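Local coordinates for THUMP domain-containing protein (Pyrococcus horikoshii, PDB 1VBK), which is of unproven function but, as a ThiI-like protein with a THUMP domain, probably binds RNA and ATP and may act in tRNA thiolation or thiamine biosynthesis, at residues E105-R110 with N140-L145; D149-G153 with Y164-I168; I87-A91 with K130-Y134. All coordinates share one frame. Residue numbers count along the deposited sequence, not the author numbering.

Interaction 1 of 3, residues E105-R110 with N140-L145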
# COMPACT_ATOMS: atom_id res chain seq x y z
N GLU A 105 -47.06 5.80 -33.04
CA GLU A 105 -47.80 4.85 -33.85
C GLU A 105 -46.85 3.87 -34.52
O GLU A 105 -47.12 2.66 -34.58
CB GLU A 105 -48.56 5.56 -34.97
CG GLU A 105 -49.15 6.91 -34.63
CD GLU A 105 -49.52 7.67 -35.89
OE1 GLU A 105 -50.30 7.11 -36.70
OE2 GLU A 105 -49.02 8.80 -36.08
N ARG A 106 -45.74 4.40 -35.03
CA ARG A 106 -44.77 3.59 -35.76
C ARG A 106 -43.35 3.89 -35.30
O ARG A 106 -42.60 4.60 -35.98
CB ARG A 106 -44.94 3.87 -37.25
CG ARG A 106 -44.11 3.02 -38.21
CD ARG A 106 -44.22 3.63 -39.61
NE ARG A 106 -43.30 3.06 -40.59
CZ ARG A 106 -43.53 1.93 -41.26
NH1 ARG A 106 -44.65 1.25 -41.06
NH2 ARG A 106 -42.64 1.50 -42.14
N PRO A 107 -42.95 3.33 -34.15
CA PRO A 107 -41.60 3.55 -33.62
C PRO A 107 -40.51 2.94 -34.49
O PRO A 107 -40.72 1.94 -35.18
CB PRO A 107 -41.67 2.90 -32.23
CG PRO A 107 -42.66 1.77 -32.44
CD PRO A 107 -43.74 2.46 -33.26
N LYS A 108 -39.33 3.56 -34.47
CA LYS A 108 -38.18 3.06 -35.22
C LYS A 108 -37.42 2.16 -34.24
O LYS A 108 -37.31 2.49 -33.06
CB LYS A 108 -37.28 4.21 -35.66
CG LYS A 108 -37.85 5.05 -36.81
CD LYS A 108 -37.00 6.29 -37.02
CE LYS A 108 -37.40 7.06 -38.27
NZ LYS A 108 -36.99 6.35 -39.51
N PHE A 109 -36.91 1.03 -34.73
CA PHE A 109 -36.18 0.11 -33.86
C PHE A 109 -35.08 -0.68 -34.56
O PHE A 109 -34.95 -0.66 -35.78
CB PHE A 109 -37.16 -0.91 -33.24
CG PHE A 109 -37.48 -2.09 -34.13
CD1 PHE A 109 -38.28 -1.94 -35.26
CD2 PHE A 109 -36.97 -3.36 -33.84
CE1 PHE A 109 -38.58 -3.03 -36.09
CE2 PHE A 109 -37.27 -4.46 -34.66
CZ PHE A 109 -38.07 -4.29 -35.78
N ARG A 110 -34.29 -1.38 -33.75
CA ARG A 110 -33.24 -2.25 -34.25
C ARG A 110 -33.08 -3.36 -33.23
O ARG A 110 -33.55 -3.24 -32.10
CB ARG A 110 -31.91 -1.51 -34.42
CG ARG A 110 -31.19 -1.16 -33.12
CD ARG A 110 -29.68 -1.03 -33.39
NE ARG A 110 -29.12 -2.35 -33.67
CZ ARG A 110 -28.15 -2.59 -34.55
NH1 ARG A 110 -27.62 -1.60 -35.26
NH2 ARG A 110 -27.72 -3.84 -34.72
N ASN A 140 -46.73 -2.32 -35.82
CA ASN A 140 -46.51 -1.27 -36.80
C ASN A 140 -45.23 -0.62 -36.33
O ASN A 140 -45.19 0.01 -35.28
CB ASN A 140 -47.65 -0.25 -36.81
CG ASN A 140 -47.44 0.84 -37.84
OD1 ASN A 140 -46.59 0.72 -38.72
ND2 ASN A 140 -48.23 1.90 -37.74
N CYS A 141 -44.16 -0.80 -37.10
CA CYS A 141 -42.88 -0.23 -36.74
C CYS A 141 -41.98 -0.21 -37.95
O CYS A 141 -42.38 -0.61 -39.04
CB CYS A 141 -42.24 -1.04 -35.61
SG CYS A 141 -42.07 -2.81 -35.97
N GLU A 142 -40.74 0.23 -37.76
CA GLU A 142 -39.81 0.35 -38.86
C GLU A 142 -38.38 0.20 -38.39
O GLU A 142 -38.00 0.76 -37.37
CB GLU A 142 -40.03 1.72 -39.50
CG GLU A 142 -39.02 2.18 -40.50
CD GLU A 142 -39.30 3.62 -40.90
OE1 GLU A 142 -40.43 3.89 -41.37
OE2 GLU A 142 -38.41 4.47 -40.74
N VAL A 143 -37.58 -0.55 -39.14
CA VAL A 143 -36.19 -0.75 -38.79
C VAL A 143 -35.37 0.49 -39.15
O VAL A 143 -35.49 1.03 -40.24
CB VAL A 143 -35.58 -1.97 -39.52
CG1 VAL A 143 -34.08 -2.05 -39.27
CG2 VAL A 143 -36.26 -3.25 -39.06
N ASP A 144 -34.55 0.94 -38.21
CA ASP A 144 -33.66 2.08 -38.43
C ASP A 144 -32.46 1.83 -37.54
O ASP A 144 -32.56 1.91 -36.32
CB ASP A 144 -34.34 3.40 -38.07
CG ASP A 144 -33.56 4.61 -38.58
OD1 ASP A 144 -32.33 4.67 -38.37
OD2 ASP A 144 -34.18 5.50 -39.20
N LEU A 145 -31.32 1.53 -38.16
CA LEU A 145 -30.09 1.24 -37.42
C LEU A 145 -29.38 2.47 -36.86
O LEU A 145 -28.57 2.35 -35.95
CB LEU A 145 -29.13 0.45 -38.32
CG LEU A 145 -29.72 -0.77 -39.03
CD1 LEU A 145 -28.67 -1.37 -39.95
CD2 LEU A 145 -30.20 -1.80 -38.01
O HOH W 1 -26.87 1.03 -34.73

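Interaction 2 of 3, residues D149-G153 with Y164-I168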
# COMPACT_ATOMS: atom_id res chain seq x y z
N ASP A 149 -36.10 4.51 -31.68
CA ASP A 149 -36.78 4.80 -30.43
C ASP A 149 -36.61 3.61 -29.50
O ASP A 149 -36.64 3.74 -28.27
CB ASP A 149 -38.29 4.98 -30.64
CG ASP A 149 -38.62 6.13 -31.58
OD1 ASP A 149 -39.05 5.85 -32.71
OD2 ASP A 149 -38.45 7.30 -31.17
N ILE A 150 -36.44 2.43 -30.09
CA ILE A 150 -36.32 1.19 -29.33
C ILE A 150 -35.21 0.28 -29.80
O ILE A 150 -35.02 0.08 -31.00
CB ILE A 150 -37.63 0.38 -29.43
CG1 ILE A 150 -38.80 1.19 -28.86
CG2 ILE A 150 -37.49 -0.96 -28.71
CD1 ILE A 150 -40.16 0.62 -29.22
N GLU A 151 -34.46 -0.28 -28.85
CA GLU A 151 -33.42 -1.22 -29.20
C GLU A 151 -33.69 -2.50 -28.42
O GLU A 151 -33.77 -2.48 -27.20
CB GLU A 151 -32.03 -0.71 -28.83
CG GLU A 151 -30.96 -1.78 -29.06
CD GLU A 151 -29.60 -1.38 -28.55
OE1 GLU A 151 -29.51 -0.95 -27.37
OE2 GLU A 151 -28.61 -1.50 -29.31
N ILE A 152 -33.86 -3.60 -29.14
CA ILE A 152 -34.09 -4.90 -28.51
C ILE A 152 -32.71 -5.54 -28.44
O ILE A 152 -32.12 -5.88 -29.48
CB ILE A 152 -35.01 -5.81 -29.36
CG1 ILE A 152 -36.41 -5.18 -29.47
CG2 ILE A 152 -35.10 -7.19 -28.73
CD1 ILE A 152 -37.15 -5.06 -28.15
N GLY A 153 -32.18 -5.70 -27.23
CA GLY A 153 -30.87 -6.31 -27.06
C GLY A 153 -31.02 -7.76 -26.66
O GLY A 153 -31.91 -8.11 -25.89
N TYR A 164 -33.28 -7.46 -23.34
CA TYR A 164 -33.49 -6.16 -22.72
C TYR A 164 -33.84 -5.05 -23.71
O TYR A 164 -33.63 -5.18 -24.92
CB TYR A 164 -32.22 -5.76 -21.96
CG TYR A 164 -31.00 -5.58 -22.86
CD1 TYR A 164 -30.14 -6.65 -23.14
CD2 TYR A 164 -30.71 -4.34 -23.43
CE1 TYR A 164 -29.02 -6.48 -23.97
CE2 TYR A 164 -29.60 -4.16 -24.25
CZ TYR A 164 -28.76 -5.23 -24.52
OH TYR A 164 -27.66 -5.01 -25.32
N THR A 165 -34.39 -3.95 -23.19
CA THR A 165 -34.71 -2.79 -24.01
C THR A 165 -34.00 -1.56 -23.44
O THR A 165 -33.94 -0.52 -24.09
CB THR A 165 -36.23 -2.49 -24.05
OG1 THR A 165 -36.73 -2.37 -22.72
CG2 THR A 165 -36.97 -3.58 -24.80
N GLU A 166 -33.46 -1.70 -22.23
CA GLU A 166 -32.76 -0.59 -21.57
C GLU A 166 -31.26 -0.87 -21.38
O GLU A 166 -30.86 -1.96 -20.98
CB GLU A 166 -33.41 -0.29 -20.21
CG GLU A 166 -32.75 0.86 -19.45
CD GLU A 166 -33.56 1.31 -18.23
OE1 GLU A 166 -33.77 0.50 -17.30
OE2 GLU A 166 -33.98 2.49 -18.21
N LYS A 167 -30.45 0.14 -21.66
CA LYS A 167 -29.01 0.05 -21.53
C LYS A 167 -28.55 1.35 -20.88
O LYS A 167 -28.38 2.37 -21.56
CB LYS A 167 -28.38 -0.11 -22.91
CG LYS A 167 -26.89 -0.38 -22.92
CD LYS A 167 -26.46 -0.73 -24.33
CE LYS A 167 -24.99 -1.07 -24.42
NZ LYS A 167 -24.61 -1.40 -25.83
N ILE A 168 -28.37 1.31 -19.57
CA ILE A 168 -27.97 2.47 -18.78
C ILE A 168 -26.46 2.63 -18.74
O ILE A 168 -25.73 1.71 -18.39
CB ILE A 168 -28.48 2.37 -17.33
CG1 ILE A 168 -29.98 2.07 -17.32
CG2 ILE A 168 -28.21 3.67 -16.58
CD1 ILE A 168 -30.54 1.81 -15.94
O HOH W 2 -34.91 0.65 -26.22
O HOH W 3 -31.05 -0.88 -25.31
O HOH W 4 -26.82 -3.29 -27.12

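Interaction 3 of 3, residues I87-A91 with K130-Y134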
# COMPACT_ATOMS: atom_id res chain seq x y z
N ILE A 87 -37.06 -16.66 -27.50
CA ILE A 87 -36.39 -15.38 -27.75
C ILE A 87 -37.36 -14.45 -28.51
O ILE A 87 -37.47 -13.27 -28.18
CB ILE A 87 -35.09 -15.58 -28.57
CG1 ILE A 87 -34.02 -16.25 -27.70
CG2 ILE A 87 -34.59 -14.24 -29.09
CD1 ILE A 87 -32.76 -16.64 -28.47
N ASN A 88 -38.05 -14.98 -29.51
CA ASN A 88 -39.00 -14.16 -30.27
C ASN A 88 -40.15 -13.64 -29.43
O ASN A 88 -40.47 -12.45 -29.47
CB ASN A 88 -39.59 -14.94 -31.46
CG ASN A 88 -38.71 -14.88 -32.69
OD1 ASN A 88 -37.92 -13.95 -32.86
ND2 ASN A 88 -38.86 -15.87 -33.57
N ARG A 89 -40.79 -14.51 -28.66
CA ARG A 89 -41.92 -14.05 -27.87
C ARG A 89 -41.51 -13.09 -26.75
O ARG A 89 -42.23 -12.14 -26.47
CB ARG A 89 -42.74 -15.22 -27.32
CG ARG A 89 -42.21 -15.93 -26.09
CD ARG A 89 -43.38 -16.57 -25.34
NE ARG A 89 -42.95 -17.42 -24.22
CZ ARG A 89 -42.70 -18.72 -24.32
NH1 ARG A 89 -42.83 -19.35 -25.49
NH2 ARG A 89 -42.32 -19.41 -23.25
N THR A 90 -40.35 -13.31 -26.12
CA THR A 90 -39.92 -12.40 -25.07
C THR A 90 -39.52 -11.06 -25.68
O THR A 90 -39.79 -10.01 -25.11
CB THR A 90 -38.73 -12.96 -24.27
OG1 THR A 90 -39.06 -14.26 -23.76
CG2 THR A 90 -38.40 -12.04 -23.10
N ALA A 91 -38.87 -11.11 -26.83
CA ALA A 91 -38.46 -9.89 -27.51
C ALA A 91 -39.69 -9.04 -27.86
O ALA A 91 -39.68 -7.82 -27.67
CB ALA A 91 -37.68 -10.23 -28.77
N LYS A 130 -34.03 -12.43 -37.83
CA LYS A 130 -35.21 -13.23 -37.50
C LYS A 130 -36.10 -12.57 -36.45
O LYS A 130 -37.33 -12.58 -36.58
CB LYS A 130 -34.77 -14.61 -36.98
CG LYS A 130 -34.10 -15.50 -38.02
CD LYS A 130 -35.09 -15.97 -39.06
CE LYS A 130 -34.52 -17.14 -39.86
NZ LYS A 130 -35.57 -17.76 -40.72
N VAL A 131 -35.49 -12.01 -35.41
CA VAL A 131 -36.25 -11.34 -34.36
C VAL A 131 -36.90 -10.07 -34.92
O VAL A 131 -38.04 -9.75 -34.59
CB VAL A 131 -35.35 -10.97 -33.16
CG1 VAL A 131 -36.12 -10.09 -32.17
CG2 VAL A 131 -34.88 -12.24 -32.47
N GLY A 132 -36.16 -9.36 -35.76
CA GLY A 132 -36.70 -8.14 -36.35
C GLY A 132 -37.88 -8.45 -37.24
O GLY A 132 -38.84 -7.69 -37.29
N GLU A 133 -37.81 -9.57 -37.96
CA GLU A 133 -38.90 -9.99 -38.85
C GLU A 133 -40.13 -10.35 -38.03
O GLU A 133 -41.26 -10.10 -38.45
CB GLU A 133 -38.47 -11.20 -39.69
CG GLU A 133 -39.63 -11.87 -40.41
CD GLU A 133 -39.21 -13.10 -41.20
OE1 GLU A 133 -38.58 -14.00 -40.62
OE2 GLU A 133 -39.53 -13.16 -42.41
N TYR A 134 -39.91 -10.95 -36.87
CA TYR A 134 -41.00 -11.35 -35.98
C TYR A 134 -41.72 -10.10 -35.47
O TYR A 134 -42.95 -10.04 -35.48
CB TYR A 134 -40.44 -12.14 -34.79
CG TYR A 134 -41.51 -12.78 -33.93
CD1 TYR A 134 -42.30 -13.82 -34.42
CD2 TYR A 134 -41.72 -12.34 -32.62
CE1 TYR A 134 -43.28 -14.42 -33.61
CE2 TYR A 134 -42.70 -12.93 -31.82
CZ TYR A 134 -43.47 -13.97 -32.32
OH TYR A 134 -44.42 -14.56 -31.51

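Interaction 1 of 3, residues E105-R110 with N140-L145
Two strands of the THUMP region run side by side in parallel, K108 pairing with E142 and F109 with V143. Three backbone hydrogen bonds join the strands. E142 N gives to P107 O (3.1 Å), F109 N gives to E142 O (2.9 Å), and D144 N gives to F109 O (2.9 Å). K108 N gives to D149 OD1, outside the pair. R106, K108, E142 and D144 form a salt-bridge network. K108 NZ makes salt bridges with E142 OE2 at 2.7 Å and D144 OD2 at 3.0 Å. R106 NE donates to E142 OE1 at 3.1 Å, so E142 is shared by both cations. R106 NH1 donates a hydrogen bond to N140 OD1 at 3.1 Å. D144 OD1 accepts from the backbone N of N147. On the other face C141 SG makes an oblique sulfur-aromatic contact, 4.4 Å from the F109 ring centroid. The contact closes a beta-alpha-beta unit through helix 124-138, whose I135 packs on F109 and C141. Strand 150-157 pairs with the other edge of strand 108-115.

Interaction 2 of 3, residues D149-G153 with Y164-I168
This contact is the base of a beta hairpin in the THUMP region, formed by strands 150-157 and 160-164. D149 and I150 lie at its open end, where D149 is held by a salt bridge to K104 and a hydrogen bond to K108. E151 N does not reach T165 O directly; a water bridges them. It accepts from E151 N (2.8 Å) and donates to T165 O (2.6 Å). A second water donates to E151 OE1 at 2.6 Å and, weakly, to T165 O at 3.2 Å. E151 OE2 is hydrogen-bonded to T112 on the neighbouring strand. E151 O receives a CA-H...O contact from T165 CA at 3.3 Å. I152 packs its CD1 on T165 CG2 at 3.7 Å. G153 makes the antiparallel hydrogen-bonded pair with Y164: G153 N to Y164 O is 2.8 Å, and Y164 N to G153 O is 3.0 Å. A side chain at G153 would clash with the Y164 ring. G153 CA makes a CH-pi contact over the face of the Y164 ring, 3.6 Å from its centroid.

Interaction 3 of 3, residues I87-A91 with K130-Y134
Helix 84-102 packs on helix 124-138 in the alpha/beta THUMP fold, both on one side of the sheet. The short segments cross at -52°, with their axes 9.6 Å apart at closest approach. No hydrogen bond links them, so the contact is made by packing. The apolar part centres on V131. V131 CG2 touches I87 CG2 at 3.9 Å, and V131 CG1 touches A91 CB at 3.7 Å. I87 and V131 also meet I154 of strand 150-157, and A91 meets I152, so the group faces the sheet. N88 CA and V131 CA are the closest CA pair, 5.7 Å apart. N88 OD1 comes within 3.4 Å of V131 CA and is buried there without a hydrogen-bonding partner. The aromatic part is Y134, which extends across helix 84-102 beside N88. Y134 CE2 lies 3.3 Å from N88 O. The ring forms a CH-pi contact with N88, whose CB is 3.7 Å from the Y134 ring centroid and lies over its face.

In the fold
All three contacts lie within the THUMP domain. From the N terminus, helix 84-102 comes first and leads into strand 108-115. Helix 124-138 follows, and interaction 3 closes a loop by packing it on the first helix. The chain then enters strand 142-143, where interaction 1 closes the loop opened at 105-110. Interactions 3 and 1 therefore cross. Interaction 2 comes later in series and closes the short hairpin between 149-153 and 164-168. Strand 150-157 runs beside strand 108-115, joining interactions 1 and 2 in one sheet. The helix pair meets both: F109 touches G132, and I152 touches A91. Together the contacts bind two helices to one sheet.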